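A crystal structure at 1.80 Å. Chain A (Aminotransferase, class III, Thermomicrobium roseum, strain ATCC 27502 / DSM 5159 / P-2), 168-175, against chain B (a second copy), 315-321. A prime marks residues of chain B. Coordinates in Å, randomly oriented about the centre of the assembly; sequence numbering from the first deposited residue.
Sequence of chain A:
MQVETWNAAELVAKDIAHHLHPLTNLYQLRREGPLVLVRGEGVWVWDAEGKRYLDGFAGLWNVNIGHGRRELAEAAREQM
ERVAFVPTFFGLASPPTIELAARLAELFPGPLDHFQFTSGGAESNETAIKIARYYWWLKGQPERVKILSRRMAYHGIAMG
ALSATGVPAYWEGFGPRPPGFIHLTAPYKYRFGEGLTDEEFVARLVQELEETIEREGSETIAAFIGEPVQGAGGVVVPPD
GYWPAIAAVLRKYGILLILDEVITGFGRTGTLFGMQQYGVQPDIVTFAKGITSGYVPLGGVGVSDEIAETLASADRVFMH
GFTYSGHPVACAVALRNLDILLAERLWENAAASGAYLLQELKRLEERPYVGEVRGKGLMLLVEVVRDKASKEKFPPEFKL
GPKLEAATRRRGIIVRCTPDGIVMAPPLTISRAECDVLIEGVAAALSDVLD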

# COMPACT_ATOMS: atom_id res chain seq x y z
N PRO A 168 8.09 14.11 -13.95
CA PRO A 168 9.42 13.49 -14.00
C PRO A 168 10.23 13.63 -12.71
O PRO A 168 11.15 12.84 -12.50
CB PRO A 168 10.11 14.23 -15.16
CG PRO A 168 8.98 14.83 -15.95
CD PRO A 168 7.95 15.19 -14.93
N ALA A 169 9.91 14.61 -11.86
CA ALA A 169 10.67 14.79 -10.63
C ALA A 169 10.59 13.55 -9.73
O ALA A 169 11.49 13.32 -8.92
CB ALA A 169 10.17 16.02 -9.87
N TYR A 170 9.51 12.78 -9.85
CA TYR A 170 9.39 11.56 -9.05
C TYR A 170 10.32 10.45 -9.54
O TYR A 170 10.66 9.55 -8.77
CB TYR A 170 7.92 11.10 -9.05
CG TYR A 170 7.00 12.02 -8.24
CD1 TYR A 170 6.89 11.89 -6.86
CD2 TYR A 170 6.25 13.02 -8.86
CE1 TYR A 170 6.05 12.72 -6.12
CE2 TYR A 170 5.42 13.86 -8.13
CZ TYR A 170 5.33 13.70 -6.76
OH TYR A 170 4.50 14.54 -6.04
N TRP A 171 10.70 10.48 -10.82
CA TRP A 171 11.52 9.41 -11.39
C TRP A 171 12.99 9.51 -10.98
O TRP A 171 13.62 8.49 -10.69
CB TRP A 171 11.41 9.44 -12.91
N GLU A 172 13.53 10.73 -10.90
CA GLU A 172 14.97 10.93 -10.83
C GLU A 172 15.61 10.20 -9.66
O GLU A 172 15.18 10.32 -8.51
CB GLU A 172 15.28 12.42 -10.76
CG GLU A 172 16.73 12.73 -10.96
CD GLU A 172 17.00 14.20 -10.89
OE1 GLU A 172 16.25 14.90 -10.19
OE2 GLU A 172 17.98 14.65 -11.52
N GLY A 173 16.65 9.42 -9.96
CA GLY A 173 17.45 8.74 -8.98
C GLY A 173 16.91 7.43 -8.47
O GLY A 173 17.58 6.78 -7.66
N PHE A 174 15.72 7.01 -8.89
CA PHE A 174 15.11 5.78 -8.40
C PHE A 174 15.30 4.60 -9.35
O PHE A 174 14.73 3.53 -9.12
CB PHE A 174 13.63 6.00 -8.11
CG PHE A 174 13.38 6.96 -6.98
CD1 PHE A 174 13.80 6.67 -5.70
CD2 PHE A 174 12.74 8.16 -7.21
CE1 PHE A 174 13.59 7.55 -4.66
CE2 PHE A 174 12.51 9.05 -6.18
CZ PHE A 174 12.94 8.75 -4.90
N GLY A 175 16.10 4.76 -10.40
CA GLY A 175 16.43 3.67 -11.29
C GLY A 175 15.44 3.49 -12.42
O GLY A 175 14.65 4.38 -12.75
N ASP B 315 20.39 18.68 -0.43
CA ASP B 315 19.47 19.80 -0.23
C ASP B 315 18.41 19.77 -1.34
O ASP B 315 18.39 20.59 -2.26
CB ASP B 315 20.23 21.12 -0.20
CG ASP B 315 19.34 22.30 0.15
OD1 ASP B 315 18.18 22.08 0.56
OD2 ASP B 315 19.80 23.45 0.01
N ARG B 316 17.51 18.80 -1.22
CA ARG B 316 16.45 18.60 -2.19
C ARG B 316 15.33 17.82 -1.52
O ARG B 316 15.52 17.22 -0.46
CB ARG B 316 16.95 17.86 -3.43
CG ARG B 316 17.28 16.40 -3.16
CD ARG B 316 18.17 15.80 -4.24
NE ARG B 316 17.49 15.66 -5.52
CZ ARG B 316 16.54 14.76 -5.77
NH1 ARG B 316 15.98 14.71 -6.97
NH2 ARG B 316 16.16 13.90 -4.83
N VAL B 317 14.16 17.84 -2.15
CA VAL B 317 13.02 17.09 -1.63
C VAL B 317 13.19 15.62 -1.99
O VAL B 317 13.55 15.28 -3.13
CB VAL B 317 11.70 17.65 -2.20
CG1 VAL B 317 10.52 16.81 -1.74
CG2 VAL B 317 11.52 19.10 -1.78
N PHE B 318 12.94 14.75 -1.03
CA PHE B 318 12.95 13.31 -1.27
C PHE B 318 11.64 12.94 -1.95
O PHE B 318 10.59 12.89 -1.30
CB PHE B 318 13.15 12.55 0.04
CG PHE B 318 13.18 11.06 -0.12
CD1 PHE B 318 14.01 10.46 -1.05
CD2 PHE B 318 12.41 10.24 0.69
CE1 PHE B 318 14.05 9.09 -1.19
CE2 PHE B 318 12.44 8.87 0.56
CZ PHE B 318 13.27 8.29 -0.39
N MET B 319 11.70 12.69 -3.26
CA MET B 319 10.49 12.53 -4.07
C MET B 319 9.98 11.09 -4.03
O MET B 319 9.89 10.40 -5.05
CB MET B 319 10.76 12.99 -5.50
CG MET B 319 11.11 14.46 -5.62
SD MET B 319 9.80 15.56 -5.05
CE MET B 319 8.53 15.24 -6.28
N HIS B 320 9.63 10.64 -2.83
CA HIS B 320 9.04 9.33 -2.66
C HIS B 320 8.16 9.33 -1.41
O HIS B 320 8.53 9.91 -0.39
CB HIS B 320 10.10 8.23 -2.54
CG HIS B 320 9.57 6.91 -2.08
ND1 HIS B 320 9.07 5.96 -2.94
CD2 HIS B 320 9.44 6.39 -0.83
CE1 HIS B 320 8.67 4.91 -2.26
NE2 HIS B 320 8.88 5.14 -0.97
N GLY B 321 7.00 8.68 -1.51
CA GLY B 321 6.14 8.53 -0.36
C GLY B 321 4.74 8.04 -0.69
O GLY B 321 4.16 8.42 -1.70
O HOH W 1 13.77 12.06 -7.03
O HOH W 2 9.12 8.60 -6.82

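A flexible thioether can adapt its methyl to an aromatic face, and polar contacts can add to such packing; this contact between two short segments is a compact example. No backbone hydrogen bonds join the segments; their backbones come nearest at Tyr170 and Met319′, whose CA atoms lie 5.2 Å apart. Met319′ surrenders the most surface. Its CA-to-CB bond points toward chain A, and three successive m rotamers fold the chain so that CE sits over one face of the Tyr170 ring, 3.6 Å from the centroid, a CH-pi contact in which a polarised methyl meets the pi cloud. The same CE lies 4.0 Å from Ala169 CB.

Phe174 has the most covered surface on chain A. A type II turn from Trp171, closed by Phe174 N to Trp171 O at 3.1 Å, ends at Phe174, whose ring reaches Phe318′ (CE1 to CE1, 3.8 Å) in an oblique aromatic pair and touches His320′, CZ to CB, at 3.7 Å; its CE2 lies 3.2 Å from Met319′ O.

Charge supplements this apolar centre: Glu172 OE1 and Arg316′ NH1 form a salt bridge at 3.2 Å, though the hydrogen bond within it is weak, with an N-H...acceptor angle of 126°. Two carbonyls, both acceptors, cannot bond each other; water 2 donates to both Tyr170 O (2.7 Å) and Met319′ O (2.6 Å), satisfying the two at once.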